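Local coordinates for protein member of s1p family of ribosomal proteins (PDB 5YH1) that probably acts as a nuclease on nucleic acids, its DHH domain, the part described here, binding a manganese ion, at residues G348-H351 and D352-E356. Residues are numbered along the deposited sequence; the frame is centred on the assembly and turned at random.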
loop_
_atom_site.group_PDB
_atom_site.type_symbol
_atom_site.label_atom_id
_atom_site.label_comp_id
_atom_site.label_asym_id
_atom_site.label_seq_id
_atom_site.Cartn_x
_atom_site.Cartn_y
_atom_site.Cartn_z
ATOM N N GLY A 348 -24.851 3.319 -7.966
ATOM C CA GLY A 348 -25.951 2.474 -7.514
ATOM C C GLY A 348 -26.946 3.219 -6.638
ATOM O O GLY A 348 -28.158 3.018 -6.749
ATOM N N ILE A 349 -26.428 4.080 -5.768
ATOM C CA ILE A 349 -27.262 4.863 -4.854
ATOM C C ILE A 349 -28.090 5.873 -5.642
ATOM O O ILE A 349 -29.263 6.077 -5.346
ATOM C CB ILE A 349 -26.394 5.592 -3.804
ATOM C CG1 ILE A 349 -25.827 4.591 -2.798
ATOM C CG2 ILE A 349 -27.177 6.674 -3.075
ATOM C CD1 ILE A 349 -24.618 5.130 -2.055
ATOM N N ILE A 350 -27.472 6.511 -6.634
ATOM C CA ILE A 350 -28.181 7.450 -7.502
ATOM C C ILE A 350 -29.220 6.697 -8.335
ATOM O O ILE A 350 -30.385 7.118 -8.438
ATOM C CB ILE A 350 -27.205 8.223 -8.402
ATOM C CG1 ILE A 350 -26.352 9.180 -7.548
ATOM C CG2 ILE A 350 -27.948 9.010 -9.478
ATOM C CD1 ILE A 350 -25.063 9.628 -8.216
ATOM N N HIS A 351 -28.800 5.574 -8.908
ATOM C CA HIS A 351 -29.686 4.770 -9.737
ATOM C C HIS A 351 -30.913 4.297 -8.944
ATOM O O HIS A 351 -32.042 4.422 -9.425
ATOM C CB HIS A 351 -28.928 3.578 -10.318
ATOM C CG HIS A 351 -29.675 2.847 -11.382
ATOM N ND1 HIS A 351 -30.073 3.450 -12.556
ATOM C CD2 HIS A 351 -30.067 1.556 -11.469
ATOM C CE1 HIS A 351 -30.681 2.561 -13.319
ATOM N NE2 HIS A 351 -30.691 1.403 -12.682
ATOM N N ASP A 352 -30.681 3.777 -7.739
ATOM C CA ASP A 352 -31.769 3.342 -6.851
ATOM C C ASP A 352 -32.749 4.458 -6.568
ATOM O O ASP A 352 -33.953 4.225 -6.512
ATOM C CB ASP A 352 -31.234 2.828 -5.514
ATOM C CG ASP A 352 -30.540 1.498 -5.637
ATOM O OD1 ASP A 352 -30.693 0.822 -6.677
ATOM O OD2 ASP A 352 -29.811 1.133 -4.693
ATOM N N HIS A 353 -32.236 5.669 -6.386
ATOM C CA HIS A 353 -33.096 6.815 -6.111
ATOM C C HIS A 353 -34.039 7.058 -7.278
ATOM O O HIS A 353 -35.226 7.316 -7.076
ATOM C CB HIS A 353 -32.262 8.058 -5.830
ATOM C CG HIS A 353 -33.061 9.317 -5.767
ATOM N ND1 HIS A 353 -33.657 9.764 -4.608
ATOM C CD2 HIS A 353 -33.360 10.229 -6.722
ATOM C CE1 HIS A 353 -34.288 10.898 -4.850
ATOM N NE2 HIS A 353 -34.132 11.197 -6.126
ATOM N N PHE A 354 -33.514 6.960 -8.499
ATOM C CA PHE A 354 -34.331 7.166 -9.684
ATOM C C PHE A 354 -35.340 6.024 -9.865
ATOM O O PHE A 354 -36.458 6.259 -10.320
ATOM C CB PHE A 354 -33.465 7.415 -10.931
ATOM C CG PHE A 354 -32.984 8.836 -11.040
ATOM C CD1 PHE A 354 -31.790 9.233 -10.454
ATOM C CD2 PHE A 354 -33.747 9.785 -11.692
ATOM C CE1 PHE A 354 -31.360 10.552 -10.526
ATOM C CE2 PHE A 354 -33.326 11.105 -11.770
ATOM C CZ PHE A 354 -32.126 11.491 -11.188
ATOM N N LYS A 355 -34.960 4.815 -9.456
ATOM C CA LYS A 355 -35.866 3.657 -9.481
ATOM C C LYS A 355 -37.012 3.787 -8.474
ATOM O O LYS A 355 -38.161 3.490 -8.801
ATOM C CB LYS A 355 -35.093 2.351 -9.240
ATOM C CG LYS A 355 -34.439 1.823 -10.514
ATOM C CD LYS A 355 -33.228 0.958 -10.262
ATOM C CE LYS A 355 -33.478 -0.064 -9.175
ATOM N NZ LYS A 355 -32.436 -1.123 -9.199
ATOM N N GLU A 356 -36.693 4.227 -7.265
ATOM C CA GLU A 356 -37.709 4.499 -6.247
ATOM C C GLU A 356 -38.700 5.557 -6.716
ATOM O O GLU A 356 -39.894 5.420 -6.505
ATOM C CB GLU A 356 -37.055 4.932 -4.924
ATOM C CG GLU A 356 -36.464 3.757 -4.148
ATOM C CD GLU A 356 -35.306 4.127 -3.221
ATOM O OE1 GLU A 356 -35.179 5.310 -2.824
ATOM O OE2 GLU A 356 -34.515 3.214 -2.884
HETATM O O HOH W 1 -31.248 -1.565 -11.873
#
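His351 and Lys355, an i to i+4 pair one helical turn apart, lay their side chains across each other: Lys355 CD comes to 3.4 Å from His351 CD2, and Lys355 CG lies over one face of the imidazole, offset toward its rim. The ring reaches this place because CG is anti to the backbone N (chi1 -169°), while a bend at chi3 (46°) takes the lysine chain past it. A water in the plane of the ring then joins the two polar ends, 3.1 Å from His351 NE2 and accepting a hydrogen bond from Lys355 NZ. The other ring nitrogen, ND1, is hydrogen-bonded to Thr366 OG1 of strand 364-369, which helps fix the ring's rotation. One turn of helix thus supplies both a van der Waals and a water-mediated link, while the backbone bond from Lys355 N to His351 O, in the carbonyl plane, spans the same interval.

The same spacing, on a different side of the helix, sets Ile350 beside Phe354, with Ile350 CG2 3.9 Å from Phe354 CE1. The carbonyl oxygen of Ile350 also meets the edge of the phenyl ring, 3.2 Å from Phe354 CD1, and accepts the hydrogen bond of Phe354 N.

Charged neighbours surround the lysine end. Asp352, whose N bonds to Gly348 O (2.8 Å, 164°), forms through OD1 a long salt bridge of 3.6 Å with Lys355 NZ, which also pairs with Glu360, while Asp352 OD2 is bound by Arg230. With an alanine here, Arg230 is likely to lose this carboxylate mate and the lysine ammonium one distant partner.

All this lies on helix 343-358, the crossover of the beta-alpha-beta unit between parallel strands 325-330 and 364-369. His351 and Lys355 touch Ile364 of the latter strand, whereas Ile350 packs on Ile329 of the former and on Leu308 and Val311 of helix 286-311.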